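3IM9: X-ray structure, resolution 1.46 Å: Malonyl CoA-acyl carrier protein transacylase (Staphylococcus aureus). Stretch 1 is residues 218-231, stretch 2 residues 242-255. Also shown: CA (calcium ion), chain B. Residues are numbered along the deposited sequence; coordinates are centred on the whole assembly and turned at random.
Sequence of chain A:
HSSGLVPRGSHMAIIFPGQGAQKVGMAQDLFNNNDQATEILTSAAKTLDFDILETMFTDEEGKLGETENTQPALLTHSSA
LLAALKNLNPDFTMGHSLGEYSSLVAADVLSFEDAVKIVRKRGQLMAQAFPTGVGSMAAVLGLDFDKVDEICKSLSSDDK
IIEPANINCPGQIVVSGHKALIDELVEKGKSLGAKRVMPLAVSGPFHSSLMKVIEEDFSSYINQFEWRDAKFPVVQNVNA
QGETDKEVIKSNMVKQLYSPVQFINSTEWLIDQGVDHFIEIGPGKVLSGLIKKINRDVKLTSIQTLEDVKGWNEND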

# COMPACT_ATOMS: atom_id res chain seq x y z
N PHE A 218 -8.51 -15.14 6.00
CA PHE A 218 -8.73 -13.70 5.90
C PHE A 218 -10.19 -13.38 5.58
O PHE A 218 -10.78 -12.47 6.22
CB PHE A 218 -7.78 -13.06 4.88
CG PHE A 218 -7.81 -11.54 4.93
CD1 PHE A 218 -8.27 -10.83 3.87
CD2 PHE A 218 -7.39 -10.87 6.10
CE1 PHE A 218 -8.27 -9.37 3.86
CE2 PHE A 218 -7.43 -9.46 6.16
CZ PHE A 218 -7.85 -8.72 5.05
N SER A 219 -10.79 -14.09 4.61
CA SER A 219 -12.22 -13.91 4.30
C SER A 219 -13.07 -14.15 5.50
O SER A 219 -14.00 -13.33 5.72
CB SER A 219 -12.72 -14.82 3.18
OG SER A 219 -12.01 -14.61 2.02
N SER A 220 -12.75 -15.16 6.31
CA SER A 220 -13.53 -15.43 7.51
C SER A 220 -13.48 -14.27 8.52
O SER A 220 -14.52 -13.82 9.08
CB SER A 220 -13.07 -16.71 8.17
OG SER A 220 -13.87 -16.90 9.30
N TYR A 221 -12.30 -13.77 8.79
CA TYR A 221 -12.16 -12.66 9.74
C TYR A 221 -12.85 -11.37 9.29
O TYR A 221 -13.46 -10.71 10.08
CB TYR A 221 -10.67 -12.35 10.02
CG TYR A 221 -10.46 -11.41 11.18
CD1 TYR A 221 -10.79 -11.77 12.45
CD2 TYR A 221 -9.93 -10.15 10.99
CE1 TYR A 221 -10.59 -10.92 13.48
CE2 TYR A 221 -9.70 -9.30 12.03
CZ TYR A 221 -10.04 -9.66 13.27
OH TYR A 221 -9.79 -8.78 14.28
N ILE A 222 -12.68 -11.01 8.03
CA ILE A 222 -13.24 -9.76 7.56
C ILE A 222 -14.81 -9.75 7.62
O ILE A 222 -15.40 -8.66 7.56
CB ILE A 222 -12.71 -9.24 6.25
CG1 ILE A 222 -13.12 -10.14 5.05
CG2 ILE A 222 -11.11 -9.05 6.35
CD1 ILE A 222 -12.70 -9.70 3.69
N ASN A 223 -15.39 -10.92 7.73
CA ASN A 223 -16.87 -11.01 7.88
C ASN A 223 -17.30 -10.60 9.23
O ASN A 223 -18.50 -10.43 9.45
CB ASN A 223 -17.38 -12.47 7.71
CG ASN A 223 -17.33 -12.93 6.29
OD1 ASN A 223 -17.28 -12.13 5.34
ND2 ASN A 223 -17.27 -14.27 6.14
N GLN A 224 -16.36 -10.44 10.15
CA GLN A 224 -16.71 -9.93 11.50
C GLN A 224 -16.97 -8.42 11.51
O GLN A 224 -17.29 -7.86 12.63
CB GLN A 224 -15.69 -10.34 12.55
CG GLN A 224 -15.54 -11.87 12.65
CD GLN A 224 -14.51 -12.28 13.64
OE1 GLN A 224 -14.10 -11.55 14.54
NE2 GLN A 224 -14.03 -13.55 13.47
N PHE A 225 -16.85 -7.71 10.39
CA PHE A 225 -16.99 -6.28 10.41
C PHE A 225 -18.00 -5.87 9.38
O PHE A 225 -18.18 -6.57 8.36
CB PHE A 225 -15.61 -5.68 10.02
CG PHE A 225 -14.53 -6.10 10.97
CD1 PHE A 225 -13.79 -7.27 10.75
CD2 PHE A 225 -14.32 -5.36 12.18
CE1 PHE A 225 -12.92 -7.73 11.68
CE2 PHE A 225 -13.42 -5.81 13.12
CZ PHE A 225 -12.68 -7.04 12.90
N GLU A 226 -18.55 -4.67 9.52
CA GLU A 226 -19.50 -4.14 8.56
C GLU A 226 -18.74 -3.32 7.52
O GLU A 226 -17.96 -2.43 7.84
CB GLU A 226 -20.50 -3.24 9.32
CG GLU A 226 -21.41 -2.51 8.38
CD GLU A 226 -22.35 -1.56 9.14
OE1 GLU A 226 -22.34 -0.33 8.80
OE2 GLU A 226 -23.05 -2.07 10.08
N TRP A 227 -18.90 -3.66 6.25
CA TRP A 227 -18.33 -2.94 5.17
C TRP A 227 -19.40 -2.05 4.54
O TRP A 227 -20.58 -2.49 4.33
CB TRP A 227 -17.82 -3.90 4.09
CG TRP A 227 -16.68 -4.74 4.60
CD1 TRP A 227 -16.68 -5.60 5.65
CD2 TRP A 227 -15.34 -4.72 4.07
NE1 TRP A 227 -15.38 -6.16 5.81
CE2 TRP A 227 -14.57 -5.60 4.86
CE3 TRP A 227 -14.74 -4.02 3.00
CZ2 TRP A 227 -13.18 -5.84 4.61
CZ3 TRP A 227 -13.34 -4.29 2.73
CH2 TRP A 227 -12.62 -5.17 3.56
N ARG A 228 -19.06 -0.82 4.25
CA ARG A 228 -19.96 0.12 3.61
C ARG A 228 -19.59 0.49 2.25
O ARG A 228 -18.42 0.39 1.85
CB ARG A 228 -20.09 1.40 4.47
CG ARG A 228 -20.73 1.10 5.83
CD ARG A 228 -20.82 2.34 6.67
NE ARG A 228 -19.48 2.86 6.99
CZ ARG A 228 -18.66 2.38 7.94
NH1 ARG A 228 -18.97 1.33 8.72
NH2 ARG A 228 -17.50 2.98 8.12
N ASP A 229 -20.52 1.05 1.48
CA ASP A 229 -20.15 1.60 0.17
C ASP A 229 -19.14 2.75 0.33
O ASP A 229 -19.10 3.38 1.39
CB ASP A 229 -21.39 2.09 -0.58
CG ASP A 229 -22.26 0.95 -1.07
OD1 ASP A 229 -21.72 -0.16 -1.30
OD2 ASP A 229 -23.48 1.15 -1.23
N ALA A 230 -18.33 3.03 -0.70
CA ALA A 230 -17.34 4.11 -0.59
C ALA A 230 -18.03 5.45 -0.92
O ALA A 230 -18.82 5.51 -1.92
CB ALA A 230 -16.21 3.84 -1.62
N LYS A 231 -17.65 6.51 -0.22
CA LYS A 231 -18.17 7.84 -0.52
C LYS A 231 -17.56 8.49 -1.76
O LYS A 231 -18.13 9.44 -2.34
CB LYS A 231 -17.99 8.72 0.72
CG LYS A 231 -19.00 8.47 1.86
CD LYS A 231 -18.72 9.49 3.02
CE LYS A 231 -19.73 9.48 4.20
NZ LYS A 231 -20.27 8.15 4.38
CA CA B . -5.94 -7.37 1.30
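Stretch 2, residues 242-255: GETDKEVIKSNMVK

Three direct hydrogen bonds fix stretch 2 on stretch 1. The shortest joins Lys250 NZ to Asn223 OD1 at 2.5 Å: the lysine is extended, with all four chi angles t, and so carries its ammonium group from the helix to the carbonyl oxygen of the amide. A water extends this link, accepting from Lys250 NZ at 3.0 Å and donating to Phe225 O at 2.8 Å. At the other end, Lys246 N donates to Asp229 OD1 (2.8 Å), and Ala230 N donates to Thr244 O (2.9 Å, nearly linear). The first residue of a helix has a free backbone NH, which the aspartate carboxylate satisfies; Asp245, the N-cap, accepts through OD1 from Val248 N at 3.2 Å and, weakly, from Glu247 N at 3.2 Å.

Stretch 2 begins as strand 242-243, turns through Thr244 and Asp245, and continues as helix 246-255. Stretch 1 runs the other way, from a helix through a type I turn, Ile222 to Phe225, into an extended segment. Ala230 thus lies by Thr244, Asp229 by Lys246 and Ser219 by Val254. The helices cross at 145°, their axes 10.4 Å apart at closest approach.

Trp227 is the centre of the packing. Its NE1 donates to Ile222 O (3.1 Å), which steadies the indole while the aliphatic part of Lys250 covers one face; Lys250 CD lies 3.8 Å from the centroid of the Trp227 five-membered ring, almost on the ring normal. At the ring edge, Trp227 CZ3 meets Met253 CG at 3.7 Å and Ile249 CG2 at 4.3 Å. Beyond it, Ile222 CD1 reaches Val254 CG2 at 3.7 Å, an apolar contact between two branched side chains. Ala230 points its CB toward stretch 2, where it touches Ile249 CD1 at 4.0 Å.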

# COMPACT_ATOMS: atom_id res chain seq x y z
N GLY A 242 -11.64 2.43 -10.43
CA GLY A 242 -12.46 2.96 -9.29
C GLY A 242 -13.60 2.07 -8.95
O GLY A 242 -14.33 1.54 -9.85
N GLU A 243 -13.77 1.82 -7.67
CA GLU A 243 -14.87 0.94 -7.18
C GLU A 243 -15.56 1.68 -6.05
O GLU A 243 -14.91 2.32 -5.22
CB GLU A 243 -14.44 -0.47 -6.71
CG GLU A 243 -13.71 -1.26 -7.81
CD GLU A 243 -14.66 -1.72 -8.91
OE1 GLU A 243 -15.92 -1.45 -8.84
OE2 GLU A 243 -14.14 -2.39 -9.83
N THR A 244 -16.88 1.52 -5.90
CA THR A 244 -17.61 2.07 -4.73
C THR A 244 -18.45 1.06 -4.04
O THR A 244 -18.86 1.25 -2.89
CB THR A 244 -18.51 3.31 -5.14
OG1 THR A 244 -19.41 2.84 -6.15
CG2 THR A 244 -17.67 4.43 -5.75
N ASP A 245 -18.75 -0.06 -4.70
CA ASP A 245 -19.60 -1.08 -4.09
C ASP A 245 -18.92 -1.76 -2.90
O ASP A 245 -17.76 -2.16 -2.99
CB ASP A 245 -20.01 -2.13 -5.13
CG ASP A 245 -21.17 -2.98 -4.67
OD1 ASP A 245 -20.98 -4.20 -4.49
OD2 ASP A 245 -22.28 -2.43 -4.48
N LYS A 246 -19.64 -1.90 -1.79
CA LYS A 246 -19.09 -2.58 -0.63
C LYS A 246 -18.71 -4.02 -0.90
O LYS A 246 -17.65 -4.49 -0.40
CB LYS A 246 -20.00 -2.51 0.60
CG LYS A 246 -21.38 -3.32 0.44
CD LYS A 246 -22.37 -3.21 1.58
CE LYS A 246 -23.09 -1.87 1.56
NZ LYS A 246 -24.25 -1.72 2.59
N GLU A 247 -19.54 -4.78 -1.67
CA GLU A 247 -19.27 -6.22 -1.89
C GLU A 247 -18.17 -6.37 -2.95
O GLU A 247 -17.34 -7.31 -2.85
CB GLU A 247 -20.57 -6.97 -2.44
CG GLU A 247 -21.65 -7.28 -1.39
CD GLU A 247 -21.23 -8.16 -0.19
OE1 GLU A 247 -21.90 -8.04 0.86
OE2 GLU A 247 -20.25 -8.94 -0.23
N VAL A 248 -18.09 -5.48 -3.92
CA VAL A 248 -17.06 -5.58 -4.89
C VAL A 248 -15.71 -5.22 -4.19
O VAL A 248 -14.70 -5.93 -4.37
CB VAL A 248 -17.26 -4.63 -5.99
CG1 VAL A 248 -16.04 -4.54 -6.93
CG2 VAL A 248 -18.63 -5.02 -6.74
N ILE A 249 -15.71 -4.16 -3.40
CA ILE A 249 -14.45 -3.77 -2.72
C ILE A 249 -14.01 -4.87 -1.80
O ILE A 249 -12.79 -5.27 -1.80
CB ILE A 249 -14.69 -2.46 -2.01
CG1 ILE A 249 -14.79 -1.33 -3.00
CG2 ILE A 249 -13.56 -2.15 -0.97
CD1 ILE A 249 -15.27 -0.01 -2.37
N LYS A 250 -14.90 -5.44 -1.00
CA LYS A 250 -14.53 -6.48 -0.02
C LYS A 250 -13.95 -7.70 -0.76
O LYS A 250 -12.88 -8.26 -0.40
CB LYS A 250 -15.75 -6.85 0.83
CG LYS A 250 -15.49 -7.97 1.88
CD LYS A 250 -16.80 -8.24 2.74
CE LYS A 250 -16.59 -9.44 3.70
NZ LYS A 250 -17.89 -9.97 4.25
N SER A 251 -14.60 -8.13 -1.84
CA SER A 251 -14.10 -9.30 -2.57
C SER A 251 -12.71 -9.00 -3.15
O SER A 251 -11.80 -9.84 -3.13
CB SER A 251 -15.05 -9.52 -3.79
OG SER A 251 -14.54 -10.58 -4.55
N ASN A 252 -12.50 -7.77 -3.59
CA ASN A 252 -11.20 -7.36 -4.15
C ASN A 252 -10.12 -7.22 -3.07
O ASN A 252 -8.94 -7.33 -3.44
CB ASN A 252 -11.38 -6.06 -4.91
CG ASN A 252 -11.95 -6.31 -6.31
OD1 ASN A 252 -11.89 -7.44 -6.82
ND2 ASN A 252 -12.46 -5.29 -6.91
N MET A 253 -10.51 -7.06 -1.81
CA MET A 253 -9.47 -7.08 -0.79
C MET A 253 -8.99 -8.49 -0.55
O MET A 253 -7.78 -8.64 -0.13
CB MET A 253 -10.06 -6.54 0.56
CG MET A 253 -10.47 -4.98 0.46
SD MET A 253 -9.49 -3.94 -0.58
CE MET A 253 -7.84 -3.97 0.28
N VAL A 254 -9.87 -9.50 -0.66
CA VAL A 254 -9.35 -10.83 -0.54
C VAL A 254 -8.45 -11.17 -1.79
O VAL A 254 -7.31 -11.70 -1.62
CB VAL A 254 -10.53 -11.87 -0.46
CG1 VAL A 254 -9.92 -13.24 -0.27
CG2 VAL A 254 -11.38 -11.48 0.75
N LYS A 255 -8.91 -10.80 -2.99
CA LYS A 255 -8.08 -11.09 -4.22
C LYS A 255 -6.75 -10.36 -4.18
O LYS A 255 -5.76 -10.85 -4.69
CB LYS A 255 -8.80 -10.66 -5.48
CG LYS A 255 -10.11 -11.43 -5.64
CD LYS A 255 -10.79 -11.02 -6.95
CE LYS A 255 -12.04 -11.97 -7.12
NZ LYS A 255 -12.80 -11.64 -8.39
O HOH W 1 -19.06 -8.38 6.45
O HOH W 2 -23.32 1.23 2.38